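Local coordinates for protein putative nucleotidyltransferase TM1012 (Thermotoga maritima, PDB 4HX0) that is of unproven function but probably transfers a nucleotidyl group from a nucleoside triphosphate to an acceptor, as aminoglycoside adenylyltransferases do, at residues R16-R21 and R63-F68; V27-T32 and I49-D54. All coordinates share one frame; numbering follows the deposited sequence.

Contact 1 of 2, residues R16-R21 and R63-F68; sequences RKIYDR and RIFSEF. With BU1 (1,4-butanediol), chain J; BU1 (1,4-butanediol), chain P.
R21 reaches from the end of helix 9-22 to E67, which comes from the opposite direction, and the two flat groups meet through a two-nitrogen, end-on salt bridge. R21 NH2 lies 2.7 Å from E67 OE1 and R21 NH1 lies 2.9 Å from E67 OE2. The oxygens sit close to the guanidinium plane, but the carboxylate is twisted by 42°, and both nitrogens approach from above its plane. The first torsion of E67 sets CG between the backbone N and the carbonyl carbon, over the centre of the F68 ring; the bend at chi2 (-99°) then brings the carboxylate back to R21. NH1 has a second acceptor in I64 O, 3.0 Å away and in the carbonyl plane; a cation suits this site, where helix 55-64 ends. These bonds fix the rotation of the guanidinium. F68 brings its ring edge over one guanidinium face, with CE2 3.4 Å from R21 NH2. At another edge, O5 of a butanediol accepts from R21 NE at 3.0 Å; the diol's far hydroxyl meets K17, whose ammonium is also paired with D91. The inner part is built on the F65 ring. I64 CG2 lies over one face, offset toward the rim of the ring, and the carbonyl oxygens of K17 and I18 meet its edge. The I18 side chain crosses that of F65 at about a right angle, its CG2 touching CZ. Although ring and guanidinium planes are 2° apart, R21 meets F65 through CB and CD. This is the helix-on-sheet layering of an alpha/beta nucleotidyltransferase fold, with a salt bridge at its partly exposed edge.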
ATOM      1  N   ARG A  16       3.522  -1.833 -14.535  1.00 19.88           N
ATOM      2  CA  ARG A  16       2.933  -2.493 -15.691  0.50 20.78           C
ATOM      3  C   ARG A  16       2.963  -4.010 -15.521  1.00 20.17           C
ATOM      4  O   ARG A  16       1.981  -4.697 -15.841  1.00 19.74           O
ATOM      5  CB  ARG A  16       3.620  -2.059 -16.992  0.50 21.65           C
ATOM      6  CG  ARG A  16       3.048  -2.715 -18.242  0.50 23.22           C
ATOM      7  CD  ARG A  16       3.321  -1.890 -19.488  0.50 24.05           C
ATOM      8  NE  ARG A  16       2.085  -1.422 -20.120  0.50 25.12           N
ATOM      9  CZ  ARG A  16       1.677  -0.160 -20.162  0.50 24.70           C
ATOM     10  NH1 ARG A  16       2.397   0.811 -19.603  0.50 22.67           N
ATOM     11  NH2 ARG A  16       0.533   0.129 -20.774  0.50 24.97           N
ATOM     12  N   LYS A  17       4.085  -4.518 -15.017  1.00 20.73           N
ATOM     13  CA  LYS A  17       4.240  -5.946 -14.747  1.00 20.40           C
ATOM     14  C   LYS A  17       3.213  -6.418 -13.738  1.00 20.85           C
ATOM     15  O   LYS A  17       2.618  -7.486 -13.914  1.00 20.58           O
ATOM     16  CB  LYS A  17       5.663  -6.241 -14.281  1.00 21.78           C
ATOM     17  CG  LYS A  17       6.645  -6.247 -15.432  1.00 24.61           C
ATOM     18  CD  LYS A  17       8.071  -6.554 -14.985  1.00 27.30           C
ATOM     19  CE  LYS A  17       8.965  -6.766 -16.209  1.00 28.97           C
ATOM     20  NZ  LYS A  17      10.315  -7.200 -15.773  1.00 32.50           N
ATOM     21  N   ILE A  18       2.931  -5.581 -12.738  1.00 19.38           N
ATOM     22  CA  ILE A  18       1.956  -5.930 -11.720  1.00 19.45           C
ATOM     23  C   ILE A  18       0.547  -5.868 -12.310  1.00 20.11           C
ATOM     24  O   ILE A  18      -0.231  -6.814 -12.204  1.00 18.05           O
ATOM     25  CB  ILE A  18       2.042  -4.998 -10.506  1.00 19.47           C
ATOM     26  CG1 ILE A  18       3.332  -5.252  -9.734  1.00 18.69           C
ATOM     27  CG2 ILE A  18       0.824  -5.204  -9.606  1.00 19.78           C
ATOM     28  CD1 ILE A  18       3.791  -4.082  -8.868  1.00 18.48           C
ATOM     29  N   TYR A  19       0.253  -4.744 -12.953  1.00 20.35           N
ATOM     30  CA  TYR A  19      -1.003  -4.544 -13.640  1.00 21.48           C
ATOM     31  C   TYR A  19      -1.307  -5.655 -14.630  1.00 21.22           C
ATOM     32  O   TYR A  19      -2.405  -6.174 -14.649  1.00 22.41           O
ATOM     33  CB  TYR A  19      -0.967  -3.198 -14.354  1.00 21.44           C
ATOM     34  CG  TYR A  19      -2.158  -2.930 -15.213  1.00 23.59           C
ATOM     35  CD1 TYR A  19      -3.390  -2.617 -14.638  1.00 24.21           C
ATOM     36  CD2 TYR A  19      -2.067  -2.969 -16.611  1.00 23.74           C
ATOM     37  CE1 TYR A  19      -4.493  -2.349 -15.427  1.00 25.05           C
ATOM     38  CE2 TYR A  19      -3.177  -2.704 -17.399  1.00 24.82           C
ATOM     39  CZ  TYR A  19      -4.383  -2.404 -16.789  1.00 25.10           C
ATOM     40  OH  TYR A  19      -5.509  -2.134 -17.530  1.00 29.61           O
ATOM     41  N   ASP A  20      -0.330  -6.033 -15.441  1.00 22.01           N
ATOM     42  CA  ASP A  20      -0.582  -7.093 -16.421  1.00 24.25           C
ATOM     43  C   ASP A  20      -1.000  -8.418 -15.789  1.00 23.91           C
ATOM     44  O   ASP A  20      -1.800  -9.131 -16.349  1.00 23.32           O
ATOM     45  CB  ASP A  20       0.612  -7.272 -17.348  1.00 26.90           C
ATOM     46  CG  ASP A  20       0.686  -6.171 -18.421  1.00 28.41           C
ATOM     47  OD1 ASP A  20      -0.301  -5.431 -18.638  1.00 30.58           O
ATOM     48  OD2 ASP A  20       1.745  -6.040 -19.032  1.00 31.77           O
ATOM     49  N   ARG A  21      -0.491  -8.734 -14.607  1.00 21.35           N
ATOM     50  CA  ARG A  21      -0.884  -9.988 -13.989  1.00 23.75           C
ATOM     51  C   ARG A  21      -2.128  -9.899 -13.141  1.00 23.25           C
ATOM     52  O   ARG A  21      -2.696 -10.926 -12.771  1.00 23.74           O
ATOM     53  CB  ARG A  21       0.247 -10.539 -13.143  1.00 23.08           C
ATOM     54  CG  ARG A  21       1.448 -10.889 -13.966  1.00 25.89           C
ATOM     55  CD  ARG A  21       2.236 -11.944 -13.232  1.00 28.31           C
ATOM     56  NE  ARG A  21       3.525 -12.057 -13.858  1.00 28.98           N
ATOM     57  CZ  ARG A  21       4.479 -12.864 -13.442  1.00 28.54           C
ATOM     58  NH1 ARG A  21       4.289 -13.629 -12.370  1.00 26.42           N
ATOM     59  NH2 ARG A  21       5.618 -12.890 -14.100  1.00 28.55           N
ATOM     60  N   ARG A  63       0.675 -15.634  -4.875  1.00 21.01           N
ATOM     61  CA  ARG A  63       0.659 -16.761  -5.800  1.00 23.17           C
ATOM     62  C   ARG A  63       0.850 -16.288  -7.252  1.00 21.51           C
ATOM     63  O   ARG A  63       1.650 -16.850  -7.999  1.00 20.58           O
ATOM     64  CB  ARG A  63      -0.667 -17.502  -5.646  1.00 27.30           C
ATOM     65  CG  ARG A  63      -0.798 -18.710  -6.545  1.00 32.17           C
ATOM     66  CD  ARG A  63      -2.176 -19.338  -6.499  1.00 37.28           C
ATOM     67  NE  ARG A  63      -2.132 -20.529  -7.344  1.00 43.61           N
ATOM     68  CZ  ARG A  63      -3.081 -21.453  -7.425  1.00 49.61           C
ATOM     69  NH1 ARG A  63      -4.195 -21.344  -6.700  1.00 52.44           N
ATOM     70  NH2 ARG A  63      -2.907 -22.495  -8.237  1.00 47.95           N
ATOM     71  N   ILE A  64       0.093 -15.274  -7.658  1.00 20.11           N
ATOM     72  CA  ILE A  64       0.260 -14.689  -8.999  1.00 20.58           C
ATOM     73  C   ILE A  64       1.706 -14.264  -9.278  1.00 20.89           C
ATOM     74  O   ILE A  64       2.205 -14.400 -10.400  1.00 23.19           O
ATOM     75  CB  ILE A  64      -0.709 -13.518  -9.200  1.00 20.54           C
ATOM     76  CG1 ILE A  64      -2.141 -14.056  -9.265  1.00 20.71           C
ATOM     77  CG2 ILE A  64      -0.385 -12.746 -10.479  1.00 20.22           C
ATOM     78  CD1 ILE A  64      -3.214 -13.013  -9.012  1.00 20.31           C
ATOM     79  N   PHE A  65       2.380 -13.730  -8.267  1.00 19.64           N
ATOM     80  CA  PHE A  65       3.741 -13.216  -8.436  1.00 19.85           C
ATOM     81  C   PHE A  65       4.757 -14.084  -7.699  1.00 20.08           C
ATOM     82  O   PHE A  65       5.793 -13.603  -7.237  1.00 18.56           O
ATOM     83  CB  PHE A  65       3.818 -11.777  -7.913  1.00 20.33           C
ATOM     84  CG  PHE A  65       2.976 -10.811  -8.694  1.00 20.96           C
ATOM     85  CD1 PHE A  65       3.495 -10.160  -9.801  1.00 22.19           C
ATOM     86  CD2 PHE A  65       1.670 -10.552  -8.309  1.00 20.94           C
ATOM     87  CE1 PHE A  65       2.703  -9.280 -10.526  1.00 22.62           C
ATOM     88  CE2 PHE A  65       0.886  -9.657  -9.008  1.00 21.03           C
ATOM     89  CZ  PHE A  65       1.405  -9.020 -10.116  1.00 21.99           C
ATOM     90  N   SER A  66       4.469 -15.381  -7.629  1.00 20.82           N
ATOM     91  CA  SER A  66       5.263 -16.304  -6.818  0.57 20.94           C
ATOM     92  C   SER A  66       6.768 -16.222  -7.093  1.00 21.41           C
ATOM     93  O   SER A  66       7.578 -16.250  -6.161  1.00 21.83           O
ATOM     94  CB  SER A  66       4.750 -17.739  -7.004  0.57 20.60           C
ATOM     95  OG  SER A  66       4.812 -18.107  -8.363  0.57 19.10           O
ATOM     96  N   GLU A  67       7.150 -16.107  -8.362  1.00 22.79           N
ATOM     97  CA  GLU A  67       8.572 -16.034  -8.710  1.00 23.03           C
ATOM     98  C   GLU A  67       9.298 -14.796  -8.147  1.00 22.10           C
ATOM     99  O   GLU A  67      10.526 -14.792  -8.059  1.00 21.78           O
ATOM    100  CB  GLU A  67       8.773 -16.173 -10.219  1.00 25.56           C
ATOM    101  CG  GLU A  67       8.371 -14.942 -11.018  1.00 28.51           C
ATOM    102  CD  GLU A  67       6.990 -15.066 -11.632  1.00 33.40           C
ATOM    103  OE1 GLU A  67       6.923 -14.880 -12.878  1.00 33.46           O
ATOM    104  OE2 GLU A  67       6.001 -15.366 -10.889  1.00 31.28           O
ATOM    105  N   PHE A  68       8.531 -13.769  -7.743  1.00 21.10           N
ATOM    106  CA  PHE A  68       9.089 -12.507  -7.240  1.00 19.84           C
ATOM    107  C   PHE A  68       9.027 -12.362  -5.729  1.00 18.91           C
ATOM    108  O   PHE A  68       9.484 -11.371  -5.196  1.00 18.50           O
ATOM    109  CB  PHE A  68       8.324 -11.325  -7.830  1.00 21.43           C
ATOM    110  CG  PHE A  68       8.344 -11.293  -9.310  1.00 22.87           C
ATOM    111  CD1 PHE A  68       9.528 -11.039  -9.986  1.00 23.41           C
ATOM    112  CD2 PHE A  68       7.190 -11.562 -10.028  1.00 25.92           C
ATOM    113  CE1 PHE A  68       9.555 -11.029 -11.367  1.00 26.07           C
ATOM    114  CE2 PHE A  68       7.202 -11.546 -11.417  1.00 27.04           C
ATOM    115  CZ  PHE A  68       8.394 -11.291 -12.084  1.00 26.55           C
TER
HETATM  116  C1  BU1 J 209       6.795  -9.984 -15.026  1.00 41.37           C
HETATM  117  C2  BU1 J 209       7.826 -10.934 -15.625  1.00 44.80           C
HETATM  118  C3  BU1 J 209       9.137 -10.187 -15.812  1.00 44.53           C
HETATM  119  C4  BU1 J 209      10.317 -10.867 -15.135  1.00 45.94           C
HETATM  120  O5  BU1 J 209       5.488 -10.364 -15.455  1.00 45.52           O
HETATM  121  O6  BU1 J 209      11.151  -9.858 -14.545  1.00 46.47           O
HETATM  122  C1  BU1 P 215      -7.892  -6.270 -11.423  1.00 40.29           C
HETATM  123  C2  BU1 P 215      -6.775  -5.285 -11.792  1.00 35.19           C
HETATM  124  C3  BU1 P 215      -7.331  -3.880 -11.892  1.00 36.52           C
HETATM  125  C4  BU1 P 215      -6.896  -3.142 -13.144  1.00 37.99           C
HETATM  126  O5  BU1 P 215      -7.549  -7.077 -10.282  1.00 39.57           O
HETATM  127  O6  BU1 P 215      -7.948  -2.229 -13.504  1.00 39.71           O

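Contact 2 of 2, residues V27-T32 and I49-D54. With BU1 (1,4-butanediol), chain P.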
ATOM      1  N   VAL A  27      -8.887  -9.933  -8.039  1.00 25.32           N
ATOM      2  CA  VAL A  27      -8.173  -9.432  -6.880  1.00 23.78           C
ATOM      3  C   VAL A  27      -8.586  -7.996  -6.597  1.00 22.97           C
ATOM      4  O   VAL A  27      -8.614  -7.128  -7.486  1.00 23.05           O
ATOM      5  CB  VAL A  27      -6.638  -9.557  -7.033  1.00 24.26           C
ATOM      6  CG1 VAL A  27      -5.927  -9.031  -5.792  1.00 23.20           C
ATOM      7  CG2 VAL A  27      -6.248 -11.008  -7.257  1.00 24.17           C
ATOM      8  N   ASN A  28      -8.922  -7.779  -5.337  1.00 21.20           N
ATOM      9  CA  ASN A  28      -9.286  -6.481  -4.822  1.00 20.39           C
ATOM     10  C   ASN A  28      -8.005  -5.846  -4.323  1.00 19.65           C
ATOM     11  O   ASN A  28      -7.571  -6.130  -3.222  1.00 18.45           O
ATOM     12  CB  ASN A  28     -10.281  -6.697  -3.679  1.00 21.03           C
ATOM     13  CG  ASN A  28     -10.608  -5.433  -2.921  1.00 21.78           C
ATOM     14  OD1 ASN A  28     -10.506  -4.337  -3.449  1.00 20.70           O
ATOM     15  ND2 ASN A  28     -10.955  -5.591  -1.637  1.00 22.18           N
ATOM     16  N   TRP A  29      -7.396  -4.995  -5.161  1.00 18.51           N
ATOM     17  CA  TRP A  29      -6.140  -4.394  -4.837  1.00 17.92           C
ATOM     18  C   TRP A  29      -6.123  -2.944  -5.197  1.00 18.40           C
ATOM     19  O   TRP A  29      -6.893  -2.469  -6.033  1.00 18.36           O
ATOM     20  CB  TRP A  29      -4.986  -5.146  -5.509  1.00 18.13           C
ATOM     21  CG  TRP A  29      -4.981  -5.000  -7.009  1.00 19.53           C
ATOM     22  CD1 TRP A  29      -5.868  -5.553  -7.924  1.00 20.03           C
ATOM     23  CD2 TRP A  29      -4.054  -4.202  -7.815  1.00 19.76           C
ATOM     24  NE1 TRP A  29      -5.548  -5.167  -9.195  1.00 19.97           N
ATOM     25  CE2 TRP A  29      -4.466  -4.374  -9.203  1.00 19.27           C
ATOM     26  CE3 TRP A  29      -2.943  -3.404  -7.531  1.00 19.31           C
ATOM     27  CZ2 TRP A  29      -3.795  -3.746 -10.261  1.00 19.10           C
ATOM     28  CZ3 TRP A  29      -2.262  -2.801  -8.600  1.00 19.19           C
ATOM     29  CH2 TRP A  29      -2.682  -2.965  -9.928  1.00 18.81           C
ATOM     30  N   VAL A  30      -5.226  -2.224  -4.552  1.00 17.87           N
ATOM     31  CA  VAL A  30      -5.005  -0.821  -4.840  1.00 18.55           C
ATOM     32  C   VAL A  30      -3.544  -0.562  -4.617  1.00 18.88           C
ATOM     33  O   VAL A  30      -2.912  -1.198  -3.777  1.00 19.01           O
ATOM     34  CB  VAL A  30      -5.786   0.131  -3.899  1.00 18.71           C
ATOM     35  CG1 VAL A  30      -7.250   0.207  -4.285  1.00 17.94           C
ATOM     36  CG2 VAL A  30      -5.620  -0.277  -2.444  1.00 19.91           C
ATOM     37  N   VAL A  31      -3.016   0.367  -5.386  1.00 18.06           N
ATOM     38  CA  VAL A  31      -1.695   0.883  -5.107  1.00 18.34           C
ATOM     39  C   VAL A  31      -1.914   1.853  -3.972  1.00 18.45           C
ATOM     40  O   VAL A  31      -2.896   2.599  -3.945  1.00 17.01           O
ATOM     41  CB  VAL A  31      -1.140   1.602  -6.350  1.00 17.83           C
ATOM     42  CG1 VAL A  31       0.188   2.302  -6.056  1.00 18.24           C
ATOM     43  CG2 VAL A  31      -0.945   0.583  -7.464  1.00 19.13           C
ATOM     44  N   THR A  32      -1.017   1.839  -3.002  1.00 18.60           N
ATOM     45  CA  THR A  32      -1.109   2.802  -1.924  0.56 19.27           C
ATOM     46  C   THR A  32       0.264   3.452  -1.757  1.00 19.60           C
ATOM     47  O   THR A  32       1.087   3.387  -2.665  1.00 20.38           O
ATOM     48  CB  THR A  32      -1.714   2.157  -0.650  0.56 19.55           C
ATOM     49  OG1 THR A  32      -1.861   3.137   0.387  0.56 19.83           O
ATOM     50  CG2 THR A  32      -0.870   1.001  -0.168  0.56 19.68           C
ATOM     51  N   ILE A  49       6.846   0.066  -4.062  1.00 23.61           N
ATOM     52  CA  ILE A  49       5.467   0.028  -4.517  1.00 21.67           C
ATOM     53  C   ILE A  49       4.703  -0.692  -3.420  1.00 21.34           C
ATOM     54  O   ILE A  49       5.113  -1.763  -2.970  1.00 21.48           O
ATOM     55  CB  ILE A  49       5.342  -0.710  -5.850  1.00 21.67           C
ATOM     56  CG1 ILE A  49       6.093   0.047  -6.966  1.00 22.70           C
ATOM     57  CG2 ILE A  49       3.875  -0.934  -6.206  1.00 20.45           C
ATOM     58  CD1 ILE A  49       6.082  -0.692  -8.291  1.00 23.24           C
ATOM     59  N   ASP A  50       3.626  -0.075  -2.960  1.00 19.25           N
ATOM     60  CA  ASP A  50       2.804  -0.643  -1.902  1.00 19.19           C
ATOM     61  C   ASP A  50       1.508  -1.062  -2.519  1.00 18.01           C
ATOM     62  O   ASP A  50       0.853  -0.270  -3.172  1.00 17.52           O
ATOM     63  CB  ASP A  50       2.505   0.403  -0.840  1.00 18.53           C
ATOM     64  CG  ASP A  50       3.731   0.864  -0.141  1.00 22.31           C
ATOM     65  OD1 ASP A  50       4.615   0.029   0.097  1.00 22.79           O
ATOM     66  OD2 ASP A  50       3.840   2.065   0.154  1.00 25.65           O
ATOM     67  N   ILE A  51       1.149  -2.317  -2.313  1.00 18.58           N
ATOM     68  CA  ILE A  51      -0.110  -2.818  -2.789  1.00 18.70           C
ATOM     69  C   ILE A  51      -0.905  -3.176  -1.554  1.00 18.50           C
ATOM     70  O   ILE A  51      -0.460  -3.946  -0.712  1.00 19.37           O
ATOM     71  CB  ILE A  51       0.057  -4.054  -3.699  1.00 18.29           C
ATOM     72  CG1 ILE A  51       0.936  -3.744  -4.928  1.00 19.50           C
ATOM     73  CG2 ILE A  51      -1.307  -4.604  -4.117  1.00 19.05           C
ATOM     74  CD1 ILE A  51       0.466  -2.575  -5.772  1.00 20.76           C
ATOM     75  N   GLN A  52      -2.073  -2.578  -1.427  1.00 17.62           N
ATOM     76  CA  GLN A  52      -2.946  -2.935  -0.357  1.00 17.97           C
ATOM     77  C   GLN A  52      -4.099  -3.729  -0.963  1.00 18.25           C
ATOM     78  O   GLN A  52      -4.545  -3.472  -2.086  1.00 18.70           O
ATOM     79  CB  GLN A  52      -3.440  -1.678   0.347  1.00 18.55           C
ATOM     80  CG  GLN A  52      -4.457  -1.931   1.433  1.00 19.04           C
ATOM     81  CD  GLN A  52      -4.711  -0.690   2.258  1.00 20.15           C
ATOM     82  OE1 GLN A  52      -4.005   0.305   2.116  1.00 21.29           O
ATOM     83  NE2 GLN A  52      -5.716  -0.747   3.132  1.00 19.23           N
ATOM     84  N   THR A  53      -4.569  -4.710  -0.221  1.00 17.51           N
ATOM     85  CA  THR A  53      -5.558  -5.600  -0.760  1.00 18.72           C
ATOM     86  C   THR A  53      -6.306  -6.153   0.437  1.00 18.61           C
ATOM     87  O   THR A  53      -6.156  -5.658   1.544  1.00 19.37           O
ATOM     88  CB  THR A  53      -4.858  -6.702  -1.602  1.00 18.78           C
ATOM     89  OG1 THR A  53      -5.837  -7.596  -2.142  1.00 19.27           O
ATOM     90  CG2 THR A  53      -3.823  -7.476  -0.750  1.00 18.33           C
ATOM     91  N   ASP A  54      -7.131  -7.155   0.228  1.00 19.67           N
ATOM     92  CA  ASP A  54      -7.813  -7.731   1.363  1.00 19.03           C
ATOM     93  C   ASP A  54      -7.039  -8.969   1.755  1.00 18.33           C
ATOM     94  O   ASP A  54      -5.993  -9.246   1.187  1.00 18.75           O
ATOM     95  CB  ASP A  54      -9.289  -7.971   1.063  1.00 19.46           C
ATOM     96  CG  ASP A  54      -9.517  -8.731  -0.236  1.00 20.25           C
ATOM     97  OD1 ASP A  54      -8.567  -9.346  -0.765  1.00 19.55           O
ATOM     98  OD2 ASP A  54     -10.667  -8.711  -0.736  1.00 20.33           O
TER
HETATM   99  C1  BU1 P 215      -7.892  -6.270 -11.423  1.00 40.29           C
HETATM  100  C2  BU1 P 215      -6.775  -5.285 -11.792  1.00 35.19           C
HETATM  101  C3  BU1 P 215      -7.331  -3.880 -11.892  1.00 36.52           C
HETATM  102  C4  BU1 P 215      -6.896  -3.142 -13.144  1.00 37.99           C
HETATM  103  O5  BU1 P 215      -7.549  -7.077 -10.282  1.00 39.57           O
HETATM  104  O6  BU1 P 215      -7.948  -2.229 -13.504  1.00 39.71           O
HETATM  105  O   HOH W   1      -8.960 -10.003  -3.451  1.00 16.22           O
HETATM  106  O   HOH W   2       3.342   2.532  -3.639  1.00 23.63           O
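V30 and Q52 form an antiparallel hydrogen-bonded pair that satisfies all four of their backbone polar groups: V30 N gives to Q52 O at 2.8 Å, and Q52 N returns the bond to V30 O at 2.9 Å. Farther along, T32 N donates to D50 O at 2.8 Å, nearly straight at the hydrogen (170°) although it stands above the carbonyl plane. The reciprocal link is made by water, which donates to T32 O and accepts from D50 N. At the other end T53 OG1, anti to its own N (chi1 180°), donates to N28 O; the 2.5 Å of the model is short enough to be doubtful in detail. A second water joins N28 N to D54 OD1, which also caps G57 N at the start of helix 55-64. The N28 amide ND2 gives a weak bond to D54 OD2 (3.3 Å), while its OD1 accepts from K120. T32 OG1 is hydrogen-bonded to E138. Between these polar ends, I51 CD1 fills the angle between W29 CE3 and V31 CG2, 3.9 Å from each, as branched and aromatic residues suit a buried sheet face. S34, D48 and D50 fit the signature of polymerase-beta-like nucleotidyltransferases, in whose relatives such carboxylates hold metal. The chemistry implies a buried antiparallel strand pair, joined through helix 33-39, whose bonded backbone probably sets the position of D50.

Contact 2 lies near the centre of the chain and is almost wholly buried, whereas contact 1 is only partly buried, its centre about 15 Å from that of the chain. They hold different elements that are neighbours in the chain: helix 9-22 is followed by strand 29-32, and strand 49-53 by helix 55-64, so contact 2 is nested inside the loop that contact 1 closes. Strand pairing through backbone amides and waters dominates the inner contact; charged side chains do so at the outer one. They meet through apolar groups, I18 against W29 and I49, and I64 against V27, and a single butanediol touches both.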